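Local coordinates for protein acetaldehyde dehydrogenase (Acetylating) (Geobacillus thermoglucosidasius, PDB 5J78) that probably catalyses the reversible, NAD-dependent conversion of acetaldehyde and coenzyme A to acetyl-CoA, as an acetylating aldehyde dehydrogenase, at residues A[296-309]-A[335-349]. Sequence-based numbering, arbitrary orientation.
Sequences QGAYFLNEEEKQKV and AGIEIPSDVKLLVAE
Tyr299 lays one face of its ring against Ile339, whose CG2 sits 4.0 Å from the ring centroid in a CH-pi contact, while Pro340 CD and Val343 CG2 come in obliquely and Val343 CG1 packs on Tyr299 CB. With CG anti to the backbone N (chi1 -173°), the ring is turned onto the 339-343 loop and its hydroxyl reaches the carboxylate of Glu305, Tyr299 OH donating to the syn lone pair of Glu305 OE2 at 2.6 Å. Glu305 OE1 accepts from Asn302 N, and Asn302 OD1 from Glu305 N, a capping box that starts helix 303-313 and fixes the tyrosine's acceptor. A leucine in place of Tyr299 would probably leave Glu305 OE2 without its hydroxyl donor and Ile339 without an aromatic face. On the other side of the sheet Val347 CG1 lies over the Phe300 ring, 3.5 Å from Phe300 CE2, and Val347 CG2 meets Ala298 CB. Beyond the strand, Ile337 CD1 touches Leu301 CD2 and Val309 CG2, and Phe359 adds to this cluster.

The backbones set this register: Tyr299 N donates to Leu345 O (2.8 Å) and Leu301 N to Val347 O (2.9 Å), both almost straight, and Val347 N returns a bond to Tyr299 O from above its carbonyl plane. Lys344 N binds the carbonyl of Gly297, the positive-phi residue of a Schellman motif ending helix 286-295. Strand 345-349 also pairs with 367-373, and 298-300 is an outermost strand of the chain's parallel sheet, joined to its neighbour by a right-handed crossover through helices 303-313 and 328-335, as in the aldehyde dehydrogenase catalytic domain.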
ATOM      1  N   GLN A 296     -30.522 -16.972 -41.946  1.00 29.01           N
ATOM      2  CA  GLN A 296     -29.150 -16.512 -42.162  1.00 26.16           C
ATOM      3  C   GLN A 296     -28.137 -17.198 -41.223  1.00 31.17           C
ATOM      4  O   GLN A 296     -26.967 -16.795 -41.153  1.00 27.00           O
ATOM      5  CB  GLN A 296     -29.081 -14.978 -42.003  1.00 23.12           C
ATOM      6  CG  GLN A 296     -29.851 -14.206 -43.084  1.00 23.43           C
ATOM      7  CD  GLN A 296     -29.491 -12.713 -43.195  1.00 34.04           C
ATOM      8  OE1 GLN A 296     -28.321 -12.327 -43.082  1.00 33.59           O
ATOM      9  NE2 GLN A 296     -30.502 -11.874 -43.438  1.00 29.94           N
ATOM     10  N   GLY A 297     -28.583 -18.223 -40.495  1.00 26.83           N
ATOM     11  CA  GLY A 297     -27.657 -19.088 -39.777  1.00 25.68           C
ATOM     12  C   GLY A 297     -27.735 -19.090 -38.266  1.00 24.96           C
ATOM     13  O   GLY A 297     -26.903 -19.719 -37.606  1.00 24.23           O
ATOM     14  N   ALA A 298     -28.732 -18.416 -37.706  1.00 24.31           N
ATOM     15  CA  ALA A 298     -28.908 -18.410 -36.250  1.00 20.22           C
ATOM     16  C   ALA A 298     -29.617 -19.671 -35.775  1.00 30.39           C
ATOM     17  O   ALA A 298     -30.572 -20.110 -36.401  1.00 28.97           O
ATOM     18  CB  ALA A 298     -29.700 -17.182 -35.799  1.00 20.67           C
ATOM     19  N   TYR A 299     -29.157 -20.213 -34.649  1.00 27.95           N
ATOM     20  CA  TYR A 299     -29.809 -21.311 -33.958  1.00 22.81           C
ATOM     21  C   TYR A 299     -30.436 -20.861 -32.634  1.00 29.84           C
ATOM     22  O   TYR A 299     -29.727 -20.528 -31.680  1.00 22.26           O
ATOM     23  CB  TYR A 299     -28.794 -22.431 -33.695  1.00 26.82           C
ATOM     24  CG  TYR A 299     -29.398 -23.694 -33.131  1.00 28.66           C
ATOM     25  CD1 TYR A 299     -29.536 -23.870 -31.759  1.00 23.20           C
ATOM     26  CD2 TYR A 299     -29.820 -24.721 -33.968  1.00 30.37           C
ATOM     27  CE1 TYR A 299     -30.095 -25.041 -31.224  1.00 23.22           C
ATOM     28  CE2 TYR A 299     -30.384 -25.903 -33.445  1.00 30.83           C
ATOM     29  CZ  TYR A 299     -30.516 -26.053 -32.073  1.00 36.62           C
ATOM     30  OH  TYR A 299     -31.069 -27.209 -31.540  1.00 22.56           O
ATOM     31  N   PHE A 300     -31.762 -20.856 -32.574  1.00 24.03           N
ATOM     32  CA  PHE A 300     -32.477 -20.488 -31.352  1.00 27.46           C
ATOM     33  C   PHE A 300     -32.545 -21.640 -30.360  1.00 34.81           C
ATOM     34  O   PHE A 300     -33.142 -22.686 -30.644  1.00 35.38           O
ATOM     35  CB  PHE A 300     -33.894 -20.019 -31.676  1.00 35.48           C
ATOM     36  CG  PHE A 300     -33.958 -18.628 -32.201  1.00 25.18           C
ATOM     37  CD1 PHE A 300     -33.590 -18.350 -33.502  1.00 30.34           C
ATOM     38  CD2 PHE A 300     -34.392 -17.589 -31.390  1.00 45.52           C
ATOM     39  CE1 PHE A 300     -33.646 -17.064 -33.989  1.00 31.42           C
ATOM     40  CE2 PHE A 300     -34.460 -16.300 -31.869  1.00 27.90           C
ATOM     41  CZ  PHE A 300     -34.087 -16.031 -33.166  1.00 26.06           C
ATOM     42  N   LEU A 301     -31.943 -21.429 -29.194  1.00 24.44           N
ATOM     43  CA  LEU A 301     -31.903 -22.433 -28.137  1.00 28.07           C
ATOM     44  C   LEU A 301     -33.271 -22.613 -27.491  1.00 37.58           C
ATOM     45  O   LEU A 301     -33.978 -21.637 -27.281  1.00 27.98           O
ATOM     46  CB  LEU A 301     -30.896 -22.035 -27.053  1.00 33.86           C
ATOM     47  CG  LEU A 301     -29.456 -21.751 -27.460  1.00 23.52           C
ATOM     48  CD1 LEU A 301     -28.690 -21.158 -26.280  1.00 34.49           C
ATOM     49  CD2 LEU A 301     -28.771 -23.017 -27.960  1.00 25.19           C
ATOM     50  N   ASN A 302     -33.640 -23.851 -27.161  1.00 47.77           N
ATOM     51  CA  ASN A 302     -34.859 -24.076 -26.388  1.00 38.88           C
ATOM     52  C   ASN A 302     -34.483 -23.982 -24.917  1.00 43.25           C
ATOM     53  O   ASN A 302     -33.310 -23.772 -24.592  1.00 38.42           O
ATOM     54  CB  ASN A 302     -35.519 -25.420 -26.736  1.00 38.18           C
ATOM     55  CG  ASN A 302     -34.601 -26.609 -26.545  1.00 41.80           C
ATOM     56  OD1 ASN A 302     -33.799 -26.664 -25.608  1.00 32.78           O
ATOM     57  ND2 ASN A 302     -34.718 -27.583 -27.446  1.00 37.31           N
ATOM     58  N   GLU A 303     -35.469 -24.161 -24.044  0.50 39.43           N
ATOM     59  CA  GLU A 303     -35.287 -23.914 -22.617  0.50 43.86           C
ATOM     60  C   GLU A 303     -34.211 -24.825 -22.011  0.50 42.43           C
ATOM     61  O   GLU A 303     -33.401 -24.378 -21.206  0.50 37.87           O
ATOM     62  CB  GLU A 303     -36.616 -24.093 -21.865  0.50 38.78           C
ATOM     63  CG  GLU A 303     -37.870 -23.521 -22.564  0.50 41.53           C
ATOM     64  CD  GLU A 303     -37.843 -22.017 -22.779  0.50 49.95           C
ATOM     65  OE1 GLU A 303     -36.956 -21.333 -22.221  0.50 49.12           O
ATOM     66  OE2 GLU A 303     -38.725 -21.517 -23.511  0.50 49.76           O
ATOM     67  N   GLU A 304     -34.201 -26.097 -22.402  1.00 41.99           N
ATOM     68  CA  GLU A 304     -33.197 -27.050 -21.917  1.00 39.22           C
ATOM     69  C   GLU A 304     -31.805 -26.693 -22.454  1.00 35.65           C
ATOM     70  O   GLU A 304     -30.814 -26.766 -21.726  1.00 31.88           O
ATOM     71  CB  GLU A 304     -33.563 -28.484 -22.322  1.00 50.79           C
ATOM     72  CG  GLU A 304     -32.530 -29.547 -21.913  1.00 54.70           C
ATOM     73  CD  GLU A 304     -32.701 -30.859 -22.673  1.00 77.44           C
ATOM     74  OE1 GLU A 304     -33.720 -31.003 -23.385  1.00 85.26           O
ATOM     75  OE2 GLU A 304     -31.818 -31.744 -22.573  1.00 61.44           O
ATOM     76  N   GLU A 305     -31.735 -26.317 -23.730  1.00 36.93           N
ATOM     77  CA  GLU A 305     -30.477 -25.881 -24.335  1.00 38.98           C
ATOM     78  C   GLU A 305     -29.966 -24.582 -23.696  1.00 34.86           C
ATOM     79  O   GLU A 305     -28.772 -24.448 -23.431  1.00 31.40           O
ATOM     80  CB  GLU A 305     -30.643 -25.683 -25.842  1.00 37.52           C
ATOM     81  CG  GLU A 305     -30.803 -26.974 -26.628  1.00 24.27           C
ATOM     82  CD  GLU A 305     -31.220 -26.737 -28.077  1.00 31.28           C
ATOM     83  OE1 GLU A 305     -31.991 -25.787 -28.331  1.00 33.16           O
ATOM     84  OE2 GLU A 305     -30.775 -27.500 -28.968  1.00 35.75           O
ATOM     85  N   LYS A 306     -30.866 -23.630 -23.457  1.00 30.19           N
ATOM     86  CA  LYS A 306     -30.484 -22.363 -22.820  1.00 41.84           C
ATOM     87  C   LYS A 306     -29.741 -22.622 -21.515  1.00 40.51           C
ATOM     88  O   LYS A 306     -28.656 -22.078 -21.258  1.00 37.56           O
ATOM     89  CB  LYS A 306     -31.716 -21.495 -22.534  1.00 36.64           C
ATOM     90  CG  LYS A 306     -32.052 -20.471 -23.599  1.00 50.12           C
ATOM     91  CD  LYS A 306     -33.367 -19.732 -23.271  1.00 48.36           C
ATOM     92  CE  LYS A 306     -34.457 -20.040 -24.305  1.00 48.83           C
ATOM     93  NZ  LYS A 306     -35.749 -19.332 -24.054  1.00 60.31           N
ATOM     94  N   GLN A 307     -30.330 -23.477 -20.692  1.00 36.24           N
ATOM     95  CA  GLN A 307     -29.797 -23.713 -19.367  1.00 31.87           C
ATOM     96  C   GLN A 307     -28.453 -24.414 -19.447  1.00 41.18           C
ATOM     97  O   GLN A 307     -27.553 -24.110 -18.668  1.00 33.47           O
ATOM     98  CB  GLN A 307     -30.803 -24.509 -18.529  1.00 39.25           C
ATOM     99  CG  GLN A 307     -32.120 -23.742 -18.252  1.00 56.36           C
ATOM    100  CD  GLN A 307     -31.931 -22.221 -18.018  1.00 76.44           C
ATOM    101  OE1 GLN A 307     -31.063 -21.795 -17.251  1.00 57.85           O
ATOM    102  NE2 GLN A 307     -32.752 -21.407 -18.688  1.00 68.21           N
ATOM    103  N   LYS A 308     -28.284 -25.312 -20.410  1.00 34.38           N
ATOM    104  CA  LYS A 308     -26.982 -25.947 -20.586  1.00 32.48           C
ATOM    105  C   LYS A 308     -25.930 -24.927 -21.020  1.00 40.73           C
ATOM    106  O   LYS A 308     -24.817 -24.912 -20.486  1.00 38.05           O
ATOM    107  CB  LYS A 308     -27.066 -27.085 -21.603  1.00 41.73           C
ATOM    108  CG  LYS A 308     -27.714 -28.347 -21.029  1.00 49.69           C
ATOM    109  CD  LYS A 308     -27.809 -29.472 -22.060  1.00 48.41           C
ATOM    110  CE  LYS A 308     -28.525 -30.687 -21.496  1.00 53.37           C
ATOM    111  NZ  LYS A 308     -27.653 -31.479 -20.579  1.00 73.58           N
ATOM    112  N   VAL A 309     -26.271 -24.076 -21.985  1.00 31.20           N
ATOM    113  CA  VAL A 309     -25.318 -23.074 -22.447  1.00 34.31           C
ATOM    114  C   VAL A 309     -25.016 -22.078 -21.300  1.00 28.74           C
ATOM    115  O   VAL A 309     -23.859 -21.732 -21.070  1.00 37.94           O
ATOM    116  CB  VAL A 309     -25.835 -22.340 -23.698  1.00 24.95           C
ATOM    117  CG1 VAL A 309     -24.911 -21.147 -24.075  1.00 25.38           C
ATOM    118  CG2 VAL A 309     -25.923 -23.301 -24.856  1.00 30.14           C
ATOM    119  N   ALA A 335     -21.130 -27.171 -23.953  1.00 27.90           N
ATOM    120  CA  ALA A 335     -22.356 -27.168 -23.173  1.00 36.39           C
ATOM    121  C   ALA A 335     -23.050 -28.523 -23.286  1.00 34.38           C
ATOM    122  O   ALA A 335     -24.058 -28.748 -22.628  1.00 31.19           O
ATOM    123  CB  ALA A 335     -23.291 -26.046 -23.627  1.00 36.55           C
ATOM    124  N   GLY A 336     -22.510 -29.418 -24.117  1.00 35.18           N
ATOM    125  CA  GLY A 336     -23.092 -30.741 -24.293  1.00 37.25           C
ATOM    126  C   GLY A 336     -24.438 -30.762 -24.987  1.00 40.64           C
ATOM    127  O   GLY A 336     -25.339 -31.528 -24.618  1.00 42.21           O
ATOM    128  N   ILE A 337     -24.576 -29.926 -26.009  1.00 30.75           N
ATOM    129  CA  ILE A 337     -25.762 -29.936 -26.851  1.00 24.33           C
ATOM    130  C   ILE A 337     -25.230 -30.150 -28.249  1.00 25.01           C
ATOM    131  O   ILE A 337     -24.034 -29.992 -28.472  1.00 30.94           O
ATOM    132  CB  ILE A 337     -26.584 -28.619 -26.737  1.00 38.17           C
ATOM    133  CG1 ILE A 337     -25.911 -27.471 -27.504  1.00 36.76           C
ATOM    134  CG2 ILE A 337     -26.783 -28.229 -25.255  1.00 36.07           C
ATOM    135  CD1 ILE A 337     -26.710 -26.166 -27.488  1.00 34.90           C
ATOM    136  N   GLU A 338     -26.086 -30.511 -29.200  1.00 36.35           N
ATOM    137  CA  GLU A 338     -25.613 -30.635 -30.577  1.00 39.31           C
ATOM    138  C   GLU A 338     -26.424 -29.752 -31.512  1.00 25.18           C
ATOM    139  O   GLU A 338     -27.637 -29.573 -31.342  1.00 23.61           O
ATOM    140  CB  GLU A 338     -25.630 -32.100 -31.039  1.00 51.94           C
ATOM    141  CG  GLU A 338     -26.977 -32.726 -31.232  1.00 62.73           C
ATOM    142  CD  GLU A 338     -26.896 -33.975 -32.104  1.00 76.06           C
ATOM    143  OE1 GLU A 338     -26.371 -35.000 -31.614  1.00 73.24           O
ATOM    144  OE2 GLU A 338     -27.338 -33.924 -33.279  1.00 58.12           O
ATOM    145  N   ILE A 339     -25.720 -29.206 -32.499  1.00 22.29           N
ATOM    146  CA  ILE A 339     -26.265 -28.200 -33.404  1.00 28.19           C
ATOM    147  C   ILE A 339     -25.761 -28.482 -34.799  1.00 25.55           C
ATOM    148  O   ILE A 339     -24.711 -29.099 -34.962  1.00 27.02           O
ATOM    149  CB  ILE A 339     -25.853 -26.732 -33.016  1.00 25.84           C
ATOM    150  CG1 ILE A 339     -24.337 -26.556 -33.079  1.00 26.56           C
ATOM    151  CG2 ILE A 339     -26.361 -26.375 -31.641  1.00 26.50           C
ATOM    152  CD1 ILE A 339     -23.896 -25.102 -33.038  1.00 30.73           C
ATOM    153  N   PRO A 340     -26.491 -28.011 -35.813  1.00 23.66           N
ATOM    154  CA  PRO A 340     -26.028 -28.187 -37.191  1.00 21.42           C
ATOM    155  C   PRO A 340     -24.678 -27.530 -37.451  1.00 38.58           C
ATOM    156  O   PRO A 340     -24.316 -26.529 -36.825  1.00 38.09           O
ATOM    157  CB  PRO A 340     -27.130 -27.519 -38.026  1.00 30.97           C
ATOM    158  CG  PRO A 340     -28.343 -27.541 -37.166  1.00 32.03           C
ATOM    159  CD  PRO A 340     -27.850 -27.449 -35.741  1.00 33.34           C
ATOM    160  N   SER A 341     -23.944 -28.100 -38.395  1.00 27.54           N
ATOM    161  CA  SER A 341     -22.594 -27.656 -38.691  1.00 38.49           C
ATOM    162  C   SER A 341     -22.576 -26.307 -39.388  1.00 30.50           C
ATOM    163  O   SER A 341     -21.543 -25.650 -39.439  1.00 40.83           O
ATOM    164  CB  SER A 341     -21.896 -28.685 -39.570  1.00 36.89           C
ATOM    165  OG  SER A 341     -22.536 -28.731 -40.833  1.00 42.79           O
ATOM    166  N   ASP A 342     -23.715 -25.899 -39.938  1.00 26.58           N
ATOM    167  CA  ASP A 342     -23.798 -24.617 -40.629  1.00 39.33           C
ATOM    168  C   ASP A 342     -24.247 -23.448 -39.717  1.00 31.94           C
ATOM    169  O   ASP A 342     -24.342 -22.311 -40.171  1.00 30.48           O
ATOM    170  CB  ASP A 342     -24.747 -24.737 -41.832  1.00 28.02           C
ATOM    171  CG  ASP A 342     -26.195 -25.002 -41.428  1.00 37.03           C
ATOM    172  OD1 ASP A 342     -26.469 -25.230 -40.232  1.00 49.42           O
ATOM    173  OD2 ASP A 342     -27.071 -24.986 -42.316  1.00 43.93           O
ATOM    174  N   VAL A 343     -24.526 -23.721 -38.449  1.00 29.98           N
ATOM    175  CA  VAL A 343     -24.970 -22.672 -37.531  1.00 26.33           C
ATOM    176  C   VAL A 343     -23.899 -21.575 -37.394  1.00 24.49           C
ATOM    177  O   VAL A 343     -22.728 -21.871 -37.207  1.00 23.43           O
ATOM    178  CB  VAL A 343     -25.302 -23.253 -36.147  1.00 28.51           C
ATOM    179  CG1 VAL A 343     -25.556 -22.142 -35.123  1.00 28.35           C
ATOM    180  CG2 VAL A 343     -26.511 -24.157 -36.230  1.00 27.81           C
ATOM    181  N   LYS A 344     -24.301 -20.310 -37.494  1.00 22.79           N
ATOM    182  CA  LYS A 344     -23.336 -19.193 -37.403  1.00 24.95           C
ATOM    183  C   LYS A 344     -23.338 -18.495 -36.048  1.00 23.97           C
ATOM    184  O   LYS A 344     -22.344 -17.872 -35.655  1.00 26.67           O
ATOM    185  CB  LYS A 344     -23.608 -18.158 -38.486  1.00 27.22           C
ATOM    186  CG  LYS A 344     -23.029 -18.535 -39.849  1.00 31.63           C
ATOM    187  CD  LYS A 344     -23.489 -17.543 -40.902  1.00 49.06           C
ATOM    188  CE  LYS A 344     -22.404 -17.201 -41.917  1.00 62.67           C
ATOM    189  NZ  LYS A 344     -22.457 -15.747 -42.295  1.00 50.46           N
ATOM    190  N   LEU A 345     -24.457 -18.579 -35.345  1.00 23.58           N
ATOM    191  CA  LEU A 345     -24.559 -17.990 -34.022  1.00 23.59           C
ATOM    192  C   LEU A 345     -25.713 -18.617 -33.284  1.00 25.67           C
ATOM    193  O   LEU A 345     -26.691 -19.053 -33.891  1.00 24.46           O
ATOM    194  CB  LEU A 345     -24.735 -16.465 -34.101  1.00 20.01           C
ATOM    195  CG  LEU A 345     -26.045 -15.897 -34.655  1.00 27.13           C
ATOM    196  CD1 LEU A 345     -26.145 -14.399 -34.394  1.00 24.91           C
ATOM    197  CD2 LEU A 345     -26.155 -16.166 -36.138  1.00 28.37           C
ATOM    198  N   LEU A 346     -25.553 -18.683 -31.970  1.00 20.01           N
ATOM    199  CA  LEU A 346     -26.586 -19.080 -31.041  1.00 18.30           C
ATOM    200  C   LEU A 346     -27.356 -17.886 -30.534  1.00 27.21           C
ATOM    201  O   LEU A 346     -26.757 -16.878 -30.161  1.00 23.83           O
ATOM    202  CB  LEU A 346     -25.959 -19.800 -29.845  1.00 18.57           C
ATOM    203  CG  LEU A 346     -25.012 -20.946 -30.170  1.00 20.06           C
ATOM    204  CD1 LEU A 346     -24.543 -21.624 -28.870  1.00 21.38           C
ATOM    205  CD2 LEU A 346     -25.713 -21.961 -31.091  1.00 18.44           C
ATOM    206  N   VAL A 347     -28.677 -18.020 -30.487  1.00 22.19           N
ATOM    207  CA  VAL A 347     -29.568 -16.983 -29.990  1.00 18.28           C
ATOM    208  C   VAL A 347     -30.445 -17.550 -28.873  1.00 29.43           C
ATOM    209  O   VAL A 347     -30.835 -18.721 -28.905  1.00 31.25           O
ATOM    210  CB  VAL A 347     -30.462 -16.419 -31.099  1.00 23.52           C
ATOM    211  CG1 VAL A 347     -31.386 -15.339 -30.538  1.00 27.26           C
ATOM    212  CG2 VAL A 347     -29.625 -15.892 -32.251  1.00 23.21           C
ATOM    213  N   ALA A 348     -30.741 -16.716 -27.884  1.00 26.17           N
ATOM    214  CA  ALA A 348     -31.521 -17.127 -26.717  1.00 24.48           C
ATOM    215  C   ALA A 348     -32.485 -16.036 -26.311  1.00 37.15           C
ATOM    216  O   ALA A 348     -32.075 -14.934 -25.908  1.00 27.08           O
ATOM    217  CB  ALA A 348     -30.611 -17.472 -25.542  1.00 33.51           C
ATOM    218  N   GLU A 349     -33.770 -16.359 -26.395  1.00 26.29           N
ATOM    219  CA  GLU A 349     -34.824 -15.437 -26.011  1.00 26.23           C
ATOM    220  C   GLU A 349     -34.735 -15.229 -24.515  1.00 30.16           C
ATOM    221  O   GLU A 349     -34.529 -16.176 -23.763  1.00 25.76           O
ATOM    222  CB  GLU A 349     -36.188 -15.977 -26.431  1.00 35.18           C
ATOM    223  CG  GLU A 349     -37.327 -14.996 -26.257  1.00 48.99           C
ATOM    224  CD  GLU A 349     -38.576 -15.423 -27.009  1.00 65.07           C
ATOM    225  OE1 GLU A 349     -38.448 -16.107 -28.050  1.00 72.51           O
ATOM    226  OE2 GLU A 349     -39.686 -15.071 -26.560  1.00 91.06           O
TER
HETATM  227  O   HOH W   1     -25.259 -15.692 -42.946  1.00 30.14           O
HETATM  228  O   HOH W   2     -29.227 -29.873 -29.509  1.00 41.22           O